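Local coordinates for protein argonaute (PDB 5G5S) that cuts single-stranded target DNA under the direction of a short DNA guide, and may defend the cell against invading genetic elements, at residues Leu568-Gly573 and Pro683-Tyr688; Tyr501-Asp506 and Thr521-Ser526; Asp572-Asn577 and Ser598-Asn603; Leu665-Tyr670 and Gly677-Ile682; Gly622-His627 and Ser657-Leu662. All coordinates share one frame; numbering follows the deposited sequence. Where two conformers were deposited one is given.

In the fold
All five contacts lie in the RNase H-like PIWI domain. Strand 566-571 is central. It pairs with strand 501-506 of contact 2 and strand 593-600 of contact 3. Contact 1 packs helix 684-697 on it, and D572 just past its end belongs to contacts 1 and 3. By similarity D506, E543, D572 and D690 are the active site; the side chains of D572 and D506 are about 6 Å apart. The K601 side chain is about 5 Å from those of D506 and D690. Contacts 4 and 5 share helix 656-666, centres about 12 Å apart. Contact 4 adjoins S671, which meets guide DNA. Segment 622-627 ends at H627, where the region binding the guide's 5'-phosphorylated end begins.

Contact 1: Leu568-Gly573 and Pro683-Tyr688; sequences LFLRDG and PAPIHY
In the RNase H-like core of the PIWI domain, helix 684-697 packs on the central strand 566-571, with L570 and I686 carrying most of the contact. The short segments of strand and helix cross at -46°, with their axes 8.2 Å apart. No hydrogen bond joins them, and the side-chain contacts are apolar. L570 CB faces I686 CB at 4.2 Å. The CD2 branch of L570 reaches past this pair to the rings of P683 and P685. It comes within 4.1 Å of P683 CB, just before the helix begins. Y524 and I502 also touch P685, which ties the helix start to the neighbouring strands. I686 sits one helical turn before D690, a probable metal ligand. D572, probably catalytic, follows the strand, and its carboxylate is held by K601. I686 has CG1 anti to its backbone N (chi1 -175°), and an equally extended chi2 (171°) carries CD1 to the strand backbone, 3.6 Å from R571 C and 3.5 Å from D572 N.

Contact 2: Tyr501-Asp506 and Thr521-Ser526; sequences YIMGLD and TVVYDS
M503 and V523 run alongside each other in the same sense from two antiparallel strands. The M503 chain is extended beyond CG, and chi3 of 180° carries CE out to V523. CE ends 3.8 Å from both V523 CG1 and V523 CG2. Farther back, M503 CB meets T521 CG2 at 3.7 Å, and these two side chains cross obliquely. V523 CG1 also approaches the Y501 ring, 3.6 Å from CD1. At the other end of the row, L505 CD1 touches T521 OG1 at 3.4 Å. Y501, M503, L505, T521 and V523 thus share one face of the sheet, and L554, L547 and V550 of helix 547-556 cover part of it.

I502, V522 and Y524 are on the other face. Here Y524 CB comes within 3.4 Å of I502 O. The Y524 ring leads off to A684, P685 and Y688 of helix 684-697. I502 with Y524 and G504 with V522 are hydrogen-bonded pairs, each joined by two backbone bonds. In the first, Y524 N gives the shortest bond, 2.8 Å to I502 O. G504 has no side chain, and its O also receives a CA-H contact from T521.

This is the first hairpin of the RNase H-like PIWI fold. Its first strand ends in D506, an active-site aspartate by similarity.

Contact 3: Asp572-Asn577 and Ser598-Asn603; sequences DGFIQN and SIRKNN
D572 starts the loop after strand 566-571 and makes a salt bridge with K601, its OD2 2.8 Å from K601 NZ. The ammonium lies 48° out of the carboxylate plane. K601 bends at its end (chi4 -74°), which turns NZ to the oxygen. OD2 also lies 3.1 Å from I599 O. Both are acceptors, and the lysine charge may ease this approach on the OD2 side. The other carboxylate oxygen, OD1, sits over the centre of the R600 guanidinium. No N-H points at it; only charge attracts, at 4.1 Å from R600 NH1.

G573 follows, and its CA meets the edge of the guanidinium, 3.4 Å from R600 NH1. The F574 ring lies across both S598 and R600, which meet it from the same side. Its CE1 is 3.3 Å from S598 OG. Across the rim, CE2 is 3.3 Å from R600 NH1, and CZ is close to R600 CD. The ring and guanidinium planes are 10° apart. S639 and T640 of strand 636-645 also touch F574.

The loop thus meets strand 593-600 at the C-terminal ends of two parallel strands. Here D572 is, by similarity, a catalytic aspartate and manganese ligand of the RNase H-like site.

Contact 4: Leu665-Tyr670 and Gly677-Ile682; sequences LTKMNY and GRYLRI
L680 N gives T666 O a short, nearly straight backbone hydrogen bond, 2.8 Å long with an angle of 176° at the hydrogen, which ties the loop 677-682 to the end of helix 656-666. The T666 side chain stays beside this link, with CB 3.2 Å from L680 O. Its hydroxyl turns back to bond Y663 O. T666 CG2 points on to the backbone of I682, 3.9 Å from its C.

K667 runs alongside the Y679 side chain. K667 CG sits over the face of the ring in a CH-pi contact, 4.0 Å from its centroid. The lysine bends at its end (chi4 84°), and NZ bonds N311 OD1. N669 packs against L680, CG to CG at 3.6 Å.

The chain leaves helix 656-666, passes S671, a residue that meets guide DNA, and returns along this contact to helix 684-697. L680 and I682 touch H687 of that helix, and R681 and I682 touch V636 of strand 636-645.

Contact 5: Gly622-His627 and Ser657-Leu662; sequences GIFLPH and SIMQLL
This is an apolar strand-on-helix contact in the PIWI domain, where F624 of strand 621-625 packs against M659 and L662 of helix 656-666. The two run in roughly the same direction, 30° apart, with the axes of the short segments 10.2 Å apart. There is no hydrogen bond between them, and all the touching residues are buried.

F624 and M659 pass one another, each reaching to the backbone of the other element. F624 has CG anti to its backbone N (chi1 -169°), and its ring extends to the helix. M659 reaches back to the strand and bends at chi3 (98°). Its CE comes 4.1 Å from G622 CA and 3.5 Å from I623 O. The methyl also meets the flank of the phenyl ring, 4.0 Å from F624 CD1.

The far end of the ring lies on the helix backbone. M659 O meets its edge, near the ring plane, 3.5 Å from CE1. F624 CZ is 3.6 Å from L662 C, and CE1 is 3.9 Å from L662 CB.

F309 packs on both F624 and M659, while Y663 and T666 of the same helix also touch F624. Strand 636-645 runs beside strand 621-625, and its L638 touches M659 and L662 while V636 touches F624.

Contact 1: Leu568-Gly573 and Pro683-Tyr688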
# COMPACT_ATOMS: atom_id res chain seq x y z
N LEU A 568 4.99 -7.92 17.02
CA LEU A 568 5.69 -7.14 16.02
C LEU A 568 4.65 -6.34 15.23
O LEU A 568 3.73 -6.94 14.68
CB LEU A 568 6.53 -8.05 15.09
CG LEU A 568 7.17 -7.39 13.84
CD1 LEU A 568 8.26 -6.40 14.23
CD2 LEU A 568 7.70 -8.42 12.86
N PHE A 569 4.78 -5.00 15.20
CA PHE A 569 3.91 -4.11 14.43
C PHE A 569 4.58 -3.67 13.14
O PHE A 569 5.75 -3.29 13.13
CB PHE A 569 3.46 -2.87 15.21
CG PHE A 569 2.42 -3.15 16.26
CD1 PHE A 569 2.79 -3.44 17.57
CD2 PHE A 569 1.06 -3.05 15.97
CE1 PHE A 569 1.83 -3.66 18.55
CE2 PHE A 569 0.10 -3.28 16.95
CZ PHE A 569 0.48 -3.61 18.23
N LEU A 570 3.82 -3.72 12.06
CA LEU A 570 4.25 -3.34 10.73
C LEU A 570 3.44 -2.11 10.33
O LEU A 570 2.20 -2.13 10.36
CB LEU A 570 3.96 -4.50 9.77
CG LEU A 570 4.99 -5.61 9.51
CD1 LEU A 570 5.87 -5.93 10.69
CD2 LEU A 570 4.33 -6.84 8.96
N ARG A 571 4.14 -1.01 10.02
CA ARG A 571 3.48 0.22 9.59
C ARG A 571 4.24 0.96 8.49
O ARG A 571 5.45 0.81 8.37
CB ARG A 571 3.07 1.13 10.78
CG ARG A 571 4.17 1.46 11.79
CD ARG A 571 3.64 2.28 12.97
NE ARG A 571 3.66 3.72 12.70
CZ ARG A 571 3.15 4.65 13.50
NH1 ARG A 571 2.56 4.31 14.64
NH2 ARG A 571 3.22 5.93 13.16
N ASP A 572 3.50 1.68 7.65
CA ASP A 572 4.03 2.54 6.60
C ASP A 572 3.99 3.90 7.23
O ASP A 572 3.06 4.68 6.96
CB ASP A 572 3.16 2.49 5.33
CG ASP A 572 3.87 2.91 4.06
OD1 ASP A 572 4.42 4.03 4.03
OD2 ASP A 572 3.87 2.12 3.09
N GLY A 573 4.90 4.13 8.16
CA GLY A 573 4.98 5.37 8.91
C GLY A 573 6.00 5.33 10.03
O GLY A 573 6.41 4.26 10.47
N PRO A 683 4.58 -7.36 2.88
CA PRO A 683 4.01 -8.43 3.74
C PRO A 683 2.49 -8.41 3.88
O PRO A 683 1.91 -7.35 4.03
CB PRO A 683 4.71 -8.19 5.08
CG PRO A 683 6.00 -7.58 4.73
CD PRO A 683 5.74 -6.71 3.54
N ALA A 684 1.83 -9.58 3.83
CA ALA A 684 0.37 -9.72 3.93
C ALA A 684 -0.34 -8.95 5.10
O ALA A 684 -1.34 -8.31 4.81
CB ALA A 684 -0.05 -11.18 3.87
N PRO A 685 0.17 -8.92 6.37
CA PRO A 685 -0.54 -8.14 7.41
C PRO A 685 -0.77 -6.66 7.07
O PRO A 685 -1.91 -6.18 7.19
CB PRO A 685 0.34 -8.33 8.65
CG PRO A 685 1.10 -9.59 8.39
CD PRO A 685 1.35 -9.61 6.93
N ILE A 686 0.30 -5.96 6.62
CA ILE A 686 0.22 -4.54 6.24
C ILE A 686 -0.54 -4.34 4.91
O ILE A 686 -1.35 -3.42 4.82
CB ILE A 686 1.59 -3.78 6.36
CG1 ILE A 686 1.44 -2.26 6.07
CG2 ILE A 686 2.71 -4.44 5.53
CD1 ILE A 686 2.63 -1.40 6.35
N HIS A 687 -0.31 -5.23 3.93
CA HIS A 687 -0.99 -5.23 2.62
C HIS A 687 -2.53 -5.29 2.77
O HIS A 687 -3.24 -4.54 2.11
CB HIS A 687 -0.48 -6.40 1.75
CG HIS A 687 -1.26 -6.63 0.49
ND1 HIS A 687 -1.01 -5.91 -0.66
CD2 HIS A 687 -2.28 -7.50 0.25
CE1 HIS A 687 -1.87 -6.34 -1.56
NE2 HIS A 687 -2.67 -7.29 -1.06
N TYR A 688 -3.02 -6.22 3.61
CA TYR A 688 -4.45 -6.41 3.84
C TYR A 688 -5.07 -5.33 4.73
O TYR A 688 -6.24 -5.01 4.54
CB TYR A 688 -4.76 -7.85 4.31
CG TYR A 688 -4.60 -8.88 3.21
CD1 TYR A 688 -5.28 -8.75 1.99
CD2 TYR A 688 -3.83 -10.02 3.41
CE1 TYR A 688 -5.16 -9.71 0.99
CE2 TYR A 688 -3.71 -10.99 2.41
CZ TYR A 688 -4.37 -10.83 1.20
OH TYR A 688 -4.22 -11.77 0.21

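Contact 2: Tyr501-Asp506 and Thr521-Ser526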
# COMPACT_ATOMS: atom_id res chain seq x y z
N TYR A 501 2.10 -12.46 17.85
CA TYR A 501 1.35 -11.70 16.85
C TYR A 501 2.25 -10.86 15.99
O TYR A 501 3.24 -10.29 16.47
CB TYR A 501 0.32 -10.75 17.51
CG TYR A 501 -0.69 -11.44 18.39
CD1 TYR A 501 -1.47 -12.49 17.90
CD2 TYR A 501 -0.93 -11.00 19.69
CE1 TYR A 501 -2.42 -13.13 18.71
CE2 TYR A 501 -1.88 -11.61 20.50
CZ TYR A 501 -2.62 -12.68 20.01
OH TYR A 501 -3.56 -13.29 20.80
N ILE A 502 1.90 -10.78 14.72
CA ILE A 502 2.48 -9.90 13.72
C ILE A 502 1.26 -9.10 13.29
O ILE A 502 0.25 -9.67 12.87
CB ILE A 502 3.20 -10.63 12.57
CG1 ILE A 502 4.49 -11.30 13.11
CG2 ILE A 502 3.50 -9.62 11.42
CD1 ILE A 502 5.06 -12.43 12.23
N MET A 503 1.32 -7.77 13.54
CA MET A 503 0.19 -6.91 13.30
C MET A 503 0.49 -5.84 12.26
O MET A 503 1.40 -5.04 12.43
CB MET A 503 -0.30 -6.31 14.64
CG MET A 503 -0.90 -7.32 15.59
SD MET A 503 -1.52 -6.52 17.09
CE MET A 503 -2.17 -7.92 18.00
N GLY A 504 -0.26 -5.89 11.17
CA GLY A 504 -0.18 -4.93 10.08
C GLY A 504 -1.09 -3.78 10.41
O GLY A 504 -2.26 -3.98 10.74
N LEU A 505 -0.56 -2.57 10.37
CA LEU A 505 -1.33 -1.41 10.75
C LEU A 505 -1.31 -0.35 9.68
O LEU A 505 -0.27 -0.08 9.11
CB LEU A 505 -0.78 -0.87 12.11
CG LEU A 505 -1.39 0.41 12.69
CD1 LEU A 505 -2.87 0.25 13.01
CD2 LEU A 505 -0.65 0.83 13.93
N ASP A 506 -2.48 0.23 9.40
CA ASP A 506 -2.70 1.34 8.49
C ASP A 506 -3.67 2.30 9.20
O ASP A 506 -4.67 1.86 9.77
CB ASP A 506 -3.27 0.88 7.14
CG ASP A 506 -3.29 1.98 6.09
OD1 ASP A 506 -4.14 2.90 6.19
OD2 ASP A 506 -2.46 1.92 5.15
N THR A 521 -6.09 -2.97 11.96
CA THR A 521 -5.00 -3.85 12.34
C THR A 521 -5.37 -5.24 11.81
O THR A 521 -6.49 -5.73 12.04
CB THR A 521 -4.76 -3.85 13.87
OG1 THR A 521 -4.39 -2.54 14.28
CG2 THR A 521 -3.64 -4.80 14.29
N VAL A 522 -4.46 -5.85 11.05
CA VAL A 522 -4.65 -7.22 10.59
C VAL A 522 -3.70 -8.06 11.44
O VAL A 522 -2.50 -7.86 11.41
CB VAL A 522 -4.56 -7.43 9.05
CG1 VAL A 522 -4.72 -8.90 8.69
CG2 VAL A 522 -5.64 -6.63 8.35
N VAL A 523 -4.29 -8.89 12.31
CA VAL A 523 -3.56 -9.71 13.27
C VAL A 523 -3.25 -11.10 12.71
O VAL A 523 -4.15 -11.86 12.37
CB VAL A 523 -4.32 -9.78 14.63
CG1 VAL A 523 -3.52 -10.55 15.67
CG2 VAL A 523 -4.69 -8.39 15.14
N TYR A 524 -1.95 -11.43 12.66
CA TYR A 524 -1.44 -12.72 12.23
C TYR A 524 -0.84 -13.43 13.42
O TYR A 524 -0.22 -12.79 14.26
CB TYR A 524 -0.37 -12.54 11.14
CG TYR A 524 -0.94 -12.42 9.74
CD1 TYR A 524 -1.79 -11.36 9.41
CD2 TYR A 524 -0.63 -13.33 8.75
CE1 TYR A 524 -2.33 -11.24 8.13
CE2 TYR A 524 -1.15 -13.22 7.47
CZ TYR A 524 -2.00 -12.16 7.16
OH TYR A 524 -2.52 -12.04 5.91
N ASP A 525 -1.01 -14.75 13.50
CA ASP A 525 -0.41 -15.53 14.58
C ASP A 525 0.98 -16.02 14.16
O ASP A 525 1.45 -15.68 13.07
CB ASP A 525 -1.34 -16.68 15.04
CG ASP A 525 -1.66 -17.77 14.02
OD1 ASP A 525 -0.98 -17.83 12.97
OD2 ASP A 525 -2.55 -18.60 14.30
N SER A 526 1.64 -16.81 15.03
CA SER A 526 2.98 -17.36 14.79
C SER A 526 3.08 -18.29 13.57
O SER A 526 4.19 -18.49 13.07
CB SER A 526 3.52 -18.03 16.05
OG SER A 526 2.81 -19.22 16.38

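Contact 3: Asp572-Asn577 and Ser598-Asn603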
# COMPACT_ATOMS: atom_id res chain seq x y z
N ASP A 572 3.50 1.68 7.65
CA ASP A 572 4.03 2.54 6.60
C ASP A 572 3.99 3.90 7.23
O ASP A 572 3.06 4.68 6.96
CB ASP A 572 3.16 2.49 5.33
CG ASP A 572 3.87 2.91 4.06
OD1 ASP A 572 4.42 4.03 4.03
OD2 ASP A 572 3.87 2.12 3.09
N GLY A 573 4.90 4.13 8.16
CA GLY A 573 4.98 5.37 8.91
C GLY A 573 6.00 5.33 10.03
O GLY A 573 6.41 4.26 10.47
N PHE A 574 6.40 6.52 10.49
CA PHE A 574 7.37 6.62 11.57
C PHE A 574 6.74 6.97 12.89
O PHE A 574 5.64 7.53 12.93
CB PHE A 574 8.53 7.56 11.21
CG PHE A 574 9.25 7.12 9.95
CD1 PHE A 574 10.07 6.00 9.95
CD2 PHE A 574 9.05 7.81 8.75
CE1 PHE A 574 10.71 5.59 8.77
CE2 PHE A 574 9.70 7.40 7.59
CZ PHE A 574 10.52 6.29 7.60
N ILE A 575 7.40 6.56 13.98
CA ILE A 575 6.95 6.81 15.35
C ILE A 575 7.33 8.24 15.69
O ILE A 575 8.45 8.66 15.38
CB ILE A 575 7.60 5.73 16.30
CG1 ILE A 575 7.03 4.30 16.05
CG2 ILE A 575 7.58 6.10 17.78
CD1 ILE A 575 5.52 4.05 16.35
N GLN A 576 6.39 9.00 16.28
CA GLN A 576 6.63 10.37 16.75
C GLN A 576 7.36 10.25 18.09
O GLN A 576 7.25 9.22 18.76
CB GLN A 576 5.30 11.12 16.94
CG GLN A 576 5.30 12.57 16.42
CD GLN A 576 6.10 13.55 17.26
OE1 GLN A 576 7.25 13.88 16.95
NE2 GLN A 576 5.50 14.04 18.34
N ASN A 577 8.11 11.29 18.48
CA ASN A 577 8.87 11.34 19.73
C ASN A 577 8.00 11.14 20.99
O ASN A 577 8.44 10.49 21.94
CB ASN A 577 9.66 12.63 19.83
CG ASN A 577 11.07 12.41 20.30
OD1 ASN A 577 11.35 12.43 21.50
ND2 ASN A 577 11.97 12.17 19.36
N SER A 598 9.26 0.02 10.16
CA SER A 598 8.63 0.84 9.13
C SER A 598 8.83 0.17 7.77
O SER A 598 9.94 -0.22 7.42
CB SER A 598 9.21 2.26 9.15
OG SER A 598 8.79 3.01 8.02
N ILE A 599 7.73 -0.04 7.05
CA ILE A 599 7.75 -0.67 5.73
C ILE A 599 7.20 0.36 4.76
O ILE A 599 6.04 0.73 4.84
CB ILE A 599 6.99 -2.03 5.74
CG1 ILE A 599 7.76 -3.05 6.62
CG2 ILE A 599 6.77 -2.57 4.29
CD1 ILE A 599 7.01 -4.23 7.01
N ARG A 600 8.08 0.88 3.90
CA ARG A 600 7.71 1.91 2.93
C ARG A 600 7.77 1.43 1.48
O ARG A 600 8.85 1.17 0.93
CB ARG A 600 8.49 3.20 3.18
CG ARG A 600 8.21 3.78 4.57
CD ARG A 600 8.80 5.15 4.76
NE ARG A 600 7.93 6.22 4.27
CZ ARG A 600 7.00 6.83 4.99
NH1 ARG A 600 6.78 6.46 6.25
NH2 ARG A 600 6.27 7.80 4.46
N LYS A 601 6.58 1.27 0.88
CA LYS A 601 6.40 0.84 -0.51
C LYS A 601 6.79 1.99 -1.46
O LYS A 601 7.28 1.75 -2.56
CB LYS A 601 4.94 0.36 -0.76
CG LYS A 601 3.85 1.39 -0.43
CD LYS A 601 2.44 0.82 -0.58
CE LYS A 601 1.43 1.59 0.25
NZ LYS A 601 1.55 1.30 1.71
N ASN A 602 6.62 3.23 -1.01
CA ASN A 602 6.93 4.44 -1.76
C ASN A 602 8.22 4.96 -1.20
O ASN A 602 8.27 5.38 -0.05
CB ASN A 602 5.78 5.48 -1.64
CG ASN A 602 4.43 4.95 -2.08
OD1 ASN A 602 4.27 4.34 -3.15
ND2 ASN A 602 3.41 5.19 -1.26
N ASN A 603 9.30 4.83 -1.98
CA ASN A 603 10.65 5.24 -1.61
C ASN A 603 11.46 5.59 -2.87
O ASN A 603 10.98 5.41 -3.98
CB ASN A 603 11.32 4.16 -0.73
CG ASN A 603 11.59 2.86 -1.45
OD1 ASN A 603 12.65 2.67 -2.03
ND2 ASN A 603 10.64 1.93 -1.41

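Contact 4: Leu665-Tyr670 and Gly677-Ile682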
# COMPACT_ATOMS: atom_id res chain seq x y z
N LEU A 665 6.14 -13.54 4.86
CA LEU A 665 4.82 -12.92 4.99
C LEU A 665 4.24 -12.44 3.66
O LEU A 665 3.03 -12.35 3.55
CB LEU A 665 4.79 -11.83 6.06
CG LEU A 665 4.98 -12.31 7.51
CD1 LEU A 665 5.35 -11.14 8.42
CD2 LEU A 665 3.73 -13.02 8.03
N THR A 666 5.09 -12.18 2.64
CA THR A 666 4.63 -11.81 1.27
C THR A 666 4.04 -13.07 0.56
O THR A 666 3.31 -12.96 -0.43
CB THR A 666 5.79 -11.19 0.43
OG1 THR A 666 6.71 -12.22 0.03
CG2 THR A 666 6.51 -10.04 1.13
N LYS A 667 4.40 -14.25 1.08
CA LYS A 667 3.96 -15.55 0.58
C LYS A 667 2.60 -15.97 1.18
O LYS A 667 1.99 -16.89 0.66
CB LYS A 667 5.05 -16.59 0.89
CG LYS A 667 5.21 -17.67 -0.14
CD LYS A 667 6.24 -18.70 0.34
CE LYS A 667 6.60 -19.71 -0.71
NZ LYS A 667 7.65 -19.19 -1.63
N MET A 668 2.15 -15.34 2.27
CA MET A 668 0.84 -15.64 2.89
C MET A 668 -0.28 -14.88 2.17
O MET A 668 -1.07 -14.16 2.76
CB MET A 668 0.87 -15.39 4.42
CG MET A 668 1.82 -16.33 5.17
SD MET A 668 1.66 -18.12 4.79
CE MET A 668 0.03 -18.45 5.41
N ASN A 669 -0.34 -15.09 0.87
CA ASN A 669 -1.21 -14.46 -0.11
C ASN A 669 -2.39 -15.34 -0.56
O ASN A 669 -2.21 -16.50 -0.92
CB ASN A 669 -0.34 -14.07 -1.34
CG ASN A 669 -1.04 -13.19 -2.33
OD1 ASN A 669 -0.72 -13.17 -3.52
ND2 ASN A 669 -1.95 -12.40 -1.86
N TYR A 670 -3.59 -14.73 -0.58
CA TYR A 670 -4.82 -15.31 -1.11
C TYR A 670 -5.29 -14.46 -2.29
O TYR A 670 -6.30 -14.79 -2.88
CB TYR A 670 -5.90 -15.46 -0.04
CG TYR A 670 -5.63 -16.59 0.93
CD1 TYR A 670 -6.08 -17.88 0.66
CD2 TYR A 670 -4.97 -16.36 2.14
CE1 TYR A 670 -5.86 -18.92 1.56
CE2 TYR A 670 -4.73 -17.40 3.03
CZ TYR A 670 -5.17 -18.68 2.74
OH TYR A 670 -4.94 -19.70 3.63
N GLY A 677 2.43 -11.72 -10.18
CA GLY A 677 2.71 -13.11 -9.86
C GLY A 677 1.95 -13.67 -8.67
O GLY A 677 0.83 -13.24 -8.36
N ARG A 678 2.59 -14.63 -7.99
CA ARG A 678 2.07 -15.38 -6.84
C ARG A 678 2.20 -14.67 -5.48
O ARG A 678 1.27 -14.74 -4.67
CB ARG A 678 2.74 -16.76 -6.78
CG ARG A 678 1.95 -17.81 -6.03
CD ARG A 678 2.17 -19.20 -6.59
NE ARG A 678 1.67 -19.31 -7.96
CZ ARG A 678 0.41 -19.60 -8.28
NH1 ARG A 678 -0.50 -19.82 -7.33
NH2 ARG A 678 0.03 -19.65 -9.55
N TYR A 679 3.38 -14.07 -5.20
CA TYR A 679 3.68 -13.44 -3.92
C TYR A 679 3.49 -11.92 -3.93
O TYR A 679 3.51 -11.31 -5.01
CB TYR A 679 5.07 -13.88 -3.37
CG TYR A 679 5.42 -15.33 -3.67
CD1 TYR A 679 4.50 -16.35 -3.47
CD2 TYR A 679 6.69 -15.67 -4.14
CE1 TYR A 679 4.80 -17.68 -3.79
CE2 TYR A 679 7.01 -17.00 -4.45
CZ TYR A 679 6.06 -18.00 -4.27
OH TYR A 679 6.37 -19.31 -4.56
N LEU A 680 3.24 -11.32 -2.75
CA LEU A 680 2.98 -9.88 -2.64
C LEU A 680 4.26 -9.06 -2.64
O LEU A 680 5.33 -9.60 -2.36
CB LEU A 680 2.15 -9.58 -1.38
CG LEU A 680 0.79 -10.26 -1.27
CD1 LEU A 680 0.34 -10.37 0.16
CD2 LEU A 680 -0.25 -9.59 -2.15
N ARG A 681 4.16 -7.76 -2.95
CA ARG A 681 5.29 -6.85 -2.90
C ARG A 681 5.59 -6.52 -1.42
O ARG A 681 6.75 -6.44 -1.00
CB ARG A 681 4.96 -5.54 -3.67
CG ARG A 681 6.18 -4.60 -3.75
CD ARG A 681 5.97 -3.39 -4.61
NE ARG A 681 7.07 -2.45 -4.39
CZ ARG A 681 6.93 -1.17 -4.05
NH1 ARG A 681 5.71 -0.64 -3.92
NH2 ARG A 681 7.99 -0.40 -3.87
N ILE A 682 4.51 -6.32 -0.63
CA ILE A 682 4.64 -5.99 0.78
C ILE A 682 4.03 -7.08 1.66
O ILE A 682 3.08 -7.71 1.22
CB ILE A 682 4.19 -4.53 1.13
CG1 ILE A 682 2.68 -4.32 0.99
CG2 ILE A 682 5.03 -3.45 0.39
CD1 ILE A 682 2.19 -3.27 1.93

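Contact 5: Gly622-His627 and Ser657-Leu662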
# COMPACT_ATOMS: atom_id res chain seq x y z
N GLY A 622 16.89 -1.19 4.97
CA GLY A 622 16.72 -2.48 4.33
C GLY A 622 16.15 -2.25 2.95
O GLY A 622 15.21 -1.48 2.79
N ILE A 623 16.79 -2.83 1.93
CA ILE A 623 16.34 -2.75 0.54
C ILE A 623 15.83 -4.15 0.20
O ILE A 623 16.61 -5.10 0.07
CB ILE A 623 17.43 -2.21 -0.44
CG1 ILE A 623 17.98 -0.84 0.03
CG2 ILE A 623 16.87 -2.13 -1.87
CD1 ILE A 623 19.23 -0.37 -0.77
N PHE A 624 14.51 -4.26 0.12
CA PHE A 624 13.71 -5.46 -0.04
C PHE A 624 13.12 -5.57 -1.46
O PHE A 624 12.35 -4.71 -1.87
CB PHE A 624 12.63 -5.39 1.07
CG PHE A 624 11.78 -6.59 1.37
CD1 PHE A 624 12.28 -7.65 2.11
CD2 PHE A 624 10.43 -6.62 1.01
CE1 PHE A 624 11.48 -8.76 2.42
CE2 PHE A 624 9.63 -7.72 1.32
CZ PHE A 624 10.16 -8.79 2.00
N LEU A 625 13.51 -6.63 -2.21
CA LEU A 625 13.01 -6.87 -3.57
C LEU A 625 12.48 -8.33 -3.66
O LEU A 625 13.20 -9.25 -4.10
CB LEU A 625 14.10 -6.54 -4.61
CG LEU A 625 13.66 -6.36 -6.07
CD1 LEU A 625 12.72 -5.16 -6.24
CD2 LEU A 625 14.87 -6.20 -6.98
N PRO A 626 11.22 -8.57 -3.18
CA PRO A 626 10.74 -9.96 -3.07
C PRO A 626 10.22 -10.69 -4.30
O PRO A 626 10.57 -11.85 -4.50
CB PRO A 626 9.66 -9.87 -1.98
CG PRO A 626 9.11 -8.48 -2.12
CD PRO A 626 10.26 -7.62 -2.57
N HIS A 627 9.34 -10.06 -5.05
CA HIS A 627 8.58 -10.67 -6.13
C HIS A 627 9.08 -10.46 -7.55
O HIS A 627 9.66 -9.43 -7.87
CB HIS A 627 7.12 -10.18 -6.01
CG HIS A 627 6.96 -8.70 -6.21
ND1 HIS A 627 7.94 -7.80 -5.80
CD2 HIS A 627 5.94 -8.01 -6.78
CE1 HIS A 627 7.50 -6.60 -6.16
NE2 HIS A 627 6.30 -6.68 -6.76
N SER A 657 17.39 -12.20 9.45
CA SER A 657 16.26 -12.78 10.17
C SER A 657 14.95 -12.07 9.85
O SER A 657 14.03 -12.75 9.39
CB SER A 657 16.50 -12.80 11.68
OG SER A 657 17.65 -13.56 11.98
N ILE A 658 14.86 -10.73 10.09
CA ILE A 658 13.61 -9.99 9.81
C ILE A 658 13.24 -9.97 8.36
O ILE A 658 12.05 -10.10 8.06
CB ILE A 658 13.48 -8.55 10.38
CG1 ILE A 658 14.78 -7.77 10.41
CG2 ILE A 658 12.60 -8.47 11.61
CD1 ILE A 658 14.94 -6.88 9.27
N MET A 659 14.23 -9.81 7.46
CA MET A 659 13.99 -9.78 6.01
C MET A 659 13.44 -11.10 5.54
O MET A 659 12.51 -11.10 4.75
CB MET A 659 15.22 -9.31 5.23
CG MET A 659 15.54 -7.82 5.47
SD MET A 659 16.84 -7.14 4.41
CE MET A 659 15.93 -6.39 3.20
N GLN A 660 13.93 -12.23 6.11
CA GLN A 660 13.40 -13.55 5.80
C GLN A 660 11.96 -13.65 6.29
O GLN A 660 11.12 -14.12 5.55
CB GLN A 660 14.28 -14.68 6.36
CG GLN A 660 13.80 -16.11 6.01
CD GLN A 660 13.88 -16.43 4.54
OE1 GLN A 660 14.95 -16.43 3.94
NE2 GLN A 660 12.74 -16.72 3.92
N LEU A 661 11.68 -13.17 7.51
CA LEU A 661 10.33 -13.16 8.07
C LEU A 661 9.38 -12.33 7.21
O LEU A 661 8.26 -12.76 6.94
CB LEU A 661 10.32 -12.65 9.53
CG LEU A 661 8.92 -12.38 10.16
CD1 LEU A 661 8.08 -13.64 10.23
CD2 LEU A 661 9.04 -11.80 11.53
N LEU A 662 9.82 -11.14 6.80
CA LEU A 662 9.02 -10.23 5.97
C LEU A 662 8.75 -10.83 4.62
O LEU A 662 7.61 -10.76 4.14
CB LEU A 662 9.68 -8.84 5.88
CG LEU A 662 9.80 -8.08 7.22
CD1 LEU A 662 10.53 -6.77 7.04
CD2 LEU A 662 8.46 -7.89 7.90